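Carboxylesterase (Ferroplasma acidiphilum, PDB 3WJ2) probably hydrolyses carboxylic ester bonds as a carboxylesterase of the alpha/beta-hydrolase fold. Local coordinates at residues B[81-86]-B[93-98]; B[129-134]-B[166-171]. One frame throughout, in Å; residues are numbered along the deposited sequence.

Contact 1 (B[81-86]-B[93-98]); sequences YYHGGG and ETYDNY
One face of the Tyr-95 phenol is taken up by the CB methylene of His-83, which sits almost exactly over the ring centre, 3.4 Å from the centroid, a CH-pi contact. The imidazole itself lies oblique to the Tyr-95 ring. Tyr-98 brings its edge toward the face of Tyr-81 in an offset edge-to-face pair, planes at 66°, with CE2 of Tyr-98 coming to 3.4 Å from CZ of Tyr-81. The two phenols also meet through their hydroxyls, Tyr-98 OH giving a hydrogen bond of 3.0 Å to Tyr-81 OH, and the two side chains cross at about a right angle. Tyr-98 has CG anti to the backbone N (chi1 171°), which directs its ring from the start of the helix to Tyr-81. The contact spans the strand-to-helix connection of the beta-alpha-beta unit 78-82, 96-106, 109-113 of the alpha/beta-hydrolase fold; His-83, Gly-84, Gly-85 and Gly-86 form the HGGG sequence that in related esterases contributes the oxyanion hole, a role that is probable here. Tyr-95, third residue of the type I turn from Glu-93 to Asp-96, reaches across to Gly-84, and its OH accepts a weak, bent hydrogen bond of 3.1 Å from Gly-84 N. Gly-84 CA lies only 3.3 Å from the same OH. Both Tyr-81 OH and Tyr-95 OH have their stronger partner in Asp-155, one on each carboxylate oxygen. The end of the His-83 side chain leads away from Tyr-95 and folds back on its own loop: ND1 donates to Gly-84 O at 2.6 Å, nearly straight at 168° and with the oxygen close to the imidazole plane, which fixes the rotation of the ring.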
loop_
_atom_site.group_PDB
_atom_site.type_symbol
_atom_site.label_atom_id
_atom_site.label_comp_id
_atom_site.label_asym_id
_atom_site.label_seq_id
_atom_site.Cartn_x
_atom_site.Cartn_y
_atom_site.Cartn_z
ATOM N N TYR B 81 -20.113 -4.864 26.202
ATOM C CA TYR B 81 -19.885 -5.223 24.779
ATOM C C TYR B 81 -21.035 -4.711 23.982
ATOM O O TYR B 81 -22.229 -5.008 24.257
ATOM C CB TYR B 81 -19.760 -6.770 24.613
ATOM C CG TYR B 81 -19.155 -7.026 23.248
ATOM C CD1 TYR B 81 -17.743 -7.032 23.142
ATOM C CD2 TYR B 81 -19.982 -7.171 22.136
ATOM C CE1 TYR B 81 -17.145 -7.218 21.878
ATOM C CE2 TYR B 81 -19.357 -7.294 20.826
ATOM C CZ TYR B 81 -17.963 -7.272 20.760
ATOM O OH TYR B 81 -17.367 -7.364 19.517
ATOM N N TYR B 82 -20.748 -3.966 22.916
ATOM C CA TYR B 82 -21.775 -3.476 22.018
ATOM C C TYR B 82 -21.616 -4.116 20.650
ATOM O O TYR B 82 -20.628 -3.983 19.922
ATOM C CB TYR B 82 -21.715 -1.888 21.834
ATOM C CG TYR B 82 -21.779 -1.199 23.208
ATOM C CD1 TYR B 82 -22.974 -0.908 23.766
ATOM C CD2 TYR B 82 -20.558 -0.928 23.944
ATOM C CE1 TYR B 82 -23.058 -0.400 25.073
ATOM C CE2 TYR B 82 -20.649 -0.387 25.224
ATOM C CZ TYR B 82 -21.901 -0.082 25.729
ATOM O OH TYR B 82 -22.051 0.401 27.017
ATOM N N HIS B 83 -22.629 -4.923 20.278
ATOM C CA HIS B 83 -22.459 -5.767 19.068
ATOM C C HIS B 83 -22.440 -4.929 17.794
ATOM O O HIS B 83 -22.849 -3.726 17.755
ATOM C CB HIS B 83 -23.747 -6.705 18.962
ATOM C CG HIS B 83 -25.049 -5.985 18.697
ATOM N ND1 HIS B 83 -25.495 -5.640 17.436
ATOM C CD2 HIS B 83 -26.016 -5.596 19.550
ATOM C CE1 HIS B 83 -26.651 -5.023 17.555
ATOM N NE2 HIS B 83 -26.975 -4.980 18.832
ATOM N N GLY B 84 -21.952 -5.531 16.737
ATOM C CA GLY B 84 -21.972 -4.946 15.358
ATOM C C GLY B 84 -23.251 -5.191 14.580
ATOM O O GLY B 84 -24.193 -5.784 15.135
ATOM N N GLY B 85 -23.235 -4.877 13.311
ATOM C CA GLY B 85 -24.519 -4.917 12.517
ATOM C C GLY B 85 -24.968 -3.612 11.816
ATOM O O GLY B 85 -26.137 -3.408 11.514
ATOM N N GLY B 86 -23.936 -2.745 11.568
ATOM C CA GLY B 86 -24.261 -1.568 10.755
ATOM C C GLY B 86 -25.203 -0.576 11.376
ATOM O O GLY B 86 -25.704 0.275 10.688
ATOM N N GLU B 93 -29.081 -12.423 20.874
ATOM C CA GLU B 93 -29.110 -13.802 20.457
ATOM C C GLU B 93 -28.165 -14.063 19.321
ATOM O O GLU B 93 -27.475 -15.101 19.413
ATOM C CB GLU B 93 -30.532 -14.289 20.045
ATOM C CG GLU B 93 -31.574 -14.166 21.218
ATOM C CD GLU B 93 -31.207 -14.874 22.526
ATOM O OE1 GLU B 93 -30.381 -15.802 22.569
ATOM O OE2 GLU B 93 -31.723 -14.407 23.573
ATOM N N THR B 94 -28.028 -13.123 18.354
ATOM C CA THR B 94 -27.150 -13.483 17.236
ATOM C C THR B 94 -25.656 -13.428 17.683
ATOM O O THR B 94 -24.779 -14.051 17.059
ATOM C CB THR B 94 -27.339 -12.663 16.012
ATOM O OG1 THR B 94 -26.972 -11.274 16.270
ATOM C CG2 THR B 94 -28.786 -12.606 15.554
ATOM N N TYR B 95 -25.393 -12.619 18.736
ATOM C CA TYR B 95 -24.061 -12.534 19.278
ATOM C C TYR B 95 -23.796 -13.518 20.381
ATOM O O TYR B 95 -22.724 -13.474 20.916
ATOM C CB TYR B 95 -23.777 -11.005 19.787
ATOM C CG TYR B 95 -23.242 -10.223 18.563
ATOM C CD1 TYR B 95 -24.062 -9.920 17.502
ATOM C CD2 TYR B 95 -21.873 -9.806 18.556
ATOM C CE1 TYR B 95 -23.532 -9.205 16.316
ATOM C CE2 TYR B 95 -21.425 -9.114 17.439
ATOM C CZ TYR B 95 -22.196 -8.866 16.360
ATOM O OH TYR B 95 -21.697 -8.213 15.264
ATOM N N ASP B 96 -24.744 -14.382 20.761
ATOM C CA ASP B 96 -24.511 -15.095 21.961
ATOM C C ASP B 96 -23.313 -16.093 21.906
ATOM O O ASP B 96 -22.540 -16.205 22.875
ATOM C CB ASP B 96 -25.869 -15.856 22.214
ATOM C CG ASP B 96 -25.912 -16.522 23.606
ATOM O OD1 ASP B 96 -26.078 -15.841 24.656
ATOM O OD2 ASP B 96 -25.654 -17.775 23.591
ATOM N N ASN B 97 -23.125 -16.800 20.785
ATOM C CA ASN B 97 -22.007 -17.752 20.673
ATOM C C ASN B 97 -20.659 -16.922 20.843
ATOM O O ASN B 97 -19.804 -17.347 21.607
ATOM C CB ASN B 97 -21.930 -18.465 19.337
ATOM C CG ASN B 97 -22.887 -19.680 19.272
ATOM O OD1 ASN B 97 -23.805 -19.794 20.120
ATOM N ND2 ASN B 97 -22.680 -20.532 18.310
ATOM N N TYR B 98 -20.618 -15.754 20.193
ATOM C CA TYR B 98 -19.393 -14.964 20.238
ATOM C C TYR B 98 -19.117 -14.384 21.649
ATOM O O TYR B 98 -18.016 -14.449 22.177
ATOM C CB TYR B 98 -19.535 -13.863 19.213
ATOM C CG TYR B 98 -18.418 -12.795 19.269
ATOM C CD1 TYR B 98 -17.205 -13.008 18.624
ATOM C CD2 TYR B 98 -18.797 -11.577 19.768
ATOM C CE1 TYR B 98 -16.203 -11.963 18.721
ATOM C CE2 TYR B 98 -17.871 -10.576 19.827
ATOM C CZ TYR B 98 -16.676 -10.784 19.256
ATOM O OH TYR B 98 -15.702 -9.781 19.211
#

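Contact 2 (B[129-134]-B[166-171]); sequences DAYDSF and CLKCRD
Tyr-131 and Lys-168 mark the nearest backbone approach of two helical segments whose axes pass 10.3 Å apart at a crossing angle of -61°. Across that gap the Lys-168 chain, extended throughout, runs over one face of the Tyr-131 phenol at about a right angle to the tyrosine side chain. CG touches CE1 of Tyr-131 at 3.5 Å, and farther out CE stands above the ring, displaced toward its rim, 3.7 Å from the centroid. The ammonium group lies beyond it, NZ 4.4 Å from the centroid of Tyr-131, in a cation-pi contact. Tyr-131 points its ring at helix 157-172 because CG is anti to the backbone N (chi1 177°). Cys-169 N lies at the edge of this ring, while SG comes obliquely to Tyr-131 CE1, 3.8 Å away, and the same sulfur also approaches the Phe-134 ring obliquely. Phe-134 in turn packs on strands 78-82 and 150-155, so the helix pair is carried over the central sheet of the alpha/beta-hydrolase fold. No direct hydrogen bond joins the segments. A water spans them instead, 2.6 Å from Tyr-131 OH and donating to Lys-168 O at 2.8 Å. Asp-132 OD1 lies 5.6 Å from Lys-168 NZ, too far for a salt bridge, and OD2 of this carboxylate is paired with Arg-63; its charge, together with the pi face, may modestly favour the protonated lysine. The contact thus grades from sulfur and rings near the sheet to a cation and water at the partly exposed border.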
loop_
_atom_site.group_PDB
_atom_site.type_symbol
_atom_site.label_atom_id
_atom_site.label_comp_id
_atom_site.label_asym_id
_atom_site.label_seq_id
_atom_site.Cartn_x
_atom_site.Cartn_y
_atom_site.Cartn_z
ATOM N N ASP B 129 -27.481 5.339 23.980
ATOM C CA ASP B 129 -27.644 4.081 24.661
ATOM C C ASP B 129 -26.296 3.539 25.177
ATOM O O ASP B 129 -26.190 2.994 26.297
ATOM C CB ASP B 129 -28.314 3.072 23.751
ATOM C CG ASP B 129 -29.726 3.396 23.453
ATOM O OD1 ASP B 129 -30.327 4.301 24.099
ATOM O OD2 ASP B 129 -30.304 2.769 22.536
ATOM N N ALA B 130 -25.275 3.592 24.351
ATOM C CA ALA B 130 -23.923 3.142 24.719
ATOM C C ALA B 130 -23.349 3.984 25.879
ATOM O O ALA B 130 -22.938 3.446 26.916
ATOM C CB ALA B 130 -23.003 3.093 23.421
ATOM N N TYR B 131 -23.395 5.330 25.740
ATOM C CA TYR B 131 -22.868 6.182 26.785
ATOM C C TYR B 131 -23.640 6.099 28.067
ATOM O O TYR B 131 -23.034 5.916 29.163
ATOM C CB TYR B 131 -22.938 7.595 26.271
ATOM C CG TYR B 131 -22.470 8.655 27.291
ATOM C CD1 TYR B 131 -21.123 8.979 27.396
ATOM C CD2 TYR B 131 -23.414 9.350 28.098
ATOM C CE1 TYR B 131 -20.680 9.989 28.279
ATOM C CE2 TYR B 131 -22.972 10.396 28.988
ATOM C CZ TYR B 131 -21.615 10.665 29.054
ATOM O OH TYR B 131 -21.110 11.671 29.902
ATOM N N ASP B 132 -24.966 6.127 27.933
ATOM C CA ASP B 132 -25.816 6.031 29.135
ATOM C C ASP B 132 -25.710 4.662 29.791
ATOM O O ASP B 132 -25.694 4.610 31.053
ATOM C CB ASP B 132 -27.268 6.370 28.803
ATOM C CG ASP B 132 -27.461 7.843 28.478
ATOM O OD1 ASP B 132 -26.634 8.759 28.832
ATOM O OD2 ASP B 132 -28.516 8.134 27.884
ATOM N N SER B 133 -25.582 3.552 29.006
ATOM C CA SER B 133 -25.514 2.255 29.668
ATOM C C SER B 133 -24.208 2.101 30.439
ATOM O O SER B 133 -24.157 1.461 31.475
ATOM C CB SER B 133 -25.781 1.029 28.721
ATOM O OG SER B 133 -24.797 1.036 27.669
ATOM N N PHE B 134 -23.068 2.674 29.893
ATOM C CA PHE B 134 -21.810 2.611 30.576
ATOM C C PHE B 134 -21.968 3.313 31.938
ATOM O O PHE B 134 -21.558 2.750 32.939
ATOM C CB PHE B 134 -20.683 3.251 29.697
ATOM C CG PHE B 134 -19.443 3.517 30.525
ATOM C CD1 PHE B 134 -18.696 2.446 31.033
ATOM C CD2 PHE B 134 -19.132 4.839 30.935
ATOM C CE1 PHE B 134 -17.579 2.667 31.898
ATOM C CE2 PHE B 134 -18.029 5.022 31.808
ATOM C CZ PHE B 134 -17.310 3.948 32.298
ATOM N N CYS B 166 -16.278 6.984 24.649
ATOM C CA CYS B 166 -15.049 7.382 25.371
ATOM C C CYS B 166 -14.782 8.841 25.105
ATOM O O CYS B 166 -14.452 9.567 26.059
ATOM C CB CYS B 166 -13.853 6.573 24.958
ATOM S SG CYS B 166 -14.044 4.836 25.593
ATOM N N LEU B 167 -14.972 9.273 23.877
ATOM C CA LEU B 167 -14.733 10.699 23.543
ATOM C C LEU B 167 -15.688 11.572 24.361
ATOM O O LEU B 167 -15.306 12.638 24.881
ATOM C CB LEU B 167 -15.069 10.963 22.070
ATOM C CG LEU B 167 -13.942 10.623 21.145
ATOM C CD1 LEU B 167 -14.415 10.738 19.724
ATOM C CD2 LEU B 167 -12.686 11.705 21.320
ATOM N N LYS B 168 -16.951 11.171 24.496
ATOM C CA LYS B 168 -17.892 12.031 25.272
ATOM C C LYS B 168 -17.559 12.014 26.777
ATOM O O LYS B 168 -17.699 13.075 27.493
ATOM C CB LYS B 168 -19.352 11.565 25.015
ATOM C CG LYS B 168 -20.344 12.485 25.795
ATOM C CD LYS B 168 -21.804 12.270 25.449
ATOM C CE LYS B 168 -22.673 12.995 26.589
ATOM N NZ LYS B 168 -24.113 12.924 25.977
ATOM N N CYS B 169 -17.142 10.883 27.341
ATOM C CA CYS B 169 -16.657 10.817 28.749
ATOM C C CYS B 169 -15.510 11.787 28.890
ATOM O O CYS B 169 -15.528 12.578 29.884
ATOM C CB CYS B 169 -16.150 9.398 29.144
ATOM S SG CYS B 169 -17.488 8.168 29.216
ATOM N N ARG B 170 -14.656 11.846 27.886
ATOM C CA ARG B 170 -13.441 12.710 28.018
ATOM C C ARG B 170 -13.920 14.142 27.994
ATOM O O ARG B 170 -13.499 14.994 28.910
ATOM C CB ARG B 170 -12.473 12.322 26.875
ATOM C CG ARG B 170 -11.015 12.929 26.970
ATOM C CD ARG B 170 -11.035 14.394 26.590
ATOM N NE ARG B 170 -11.700 14.720 25.305
ATOM C CZ ARG B 170 -11.210 14.457 24.088
ATOM N NH1 ARG B 170 -10.009 13.865 23.972
ATOM N NH2 ARG B 170 -11.895 14.802 23.007
ATOM N N ASP B 171 -14.786 14.441 27.039
ATOM C CA ASP B 171 -15.268 15.846 26.876
ATOM C C ASP B 171 -15.986 16.327 28.111
ATOM O O ASP B 171 -15.785 17.522 28.520
ATOM C CB ASP B 171 -16.173 15.927 25.676
ATOM C CG ASP B 171 -15.440 15.706 24.376
ATOM O OD1 ASP B 171 -14.196 15.871 24.329
ATOM O OD2 ASP B 171 -16.102 15.479 23.337
HETATM O O HOH W 1 -19.782 13.756 29.191
#

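Overall arrangement
Contact 1 and contact 2 follow one another along the chain, their centres about 19 Å apart, and strand 78-82 ties them together. Tyr-81 faces contact 1, while Tyr-82, the next residue, points away from 93-98, and its OH meets helix 125-139, 2.9 Å from Ser-133 OG and 3.2 Å from Ala-130 O, both probable hydrogen bonds. Contact 1 lies nearer the chain centre, about 8 Å from it at its own centre against about 15 Å. Through Asp-155 it reaches the GxSxG sequence around Ser-156, probably the nucleophile elbow. Helix 157-172, which follows that turn, carries residues 166-171 of contact 2.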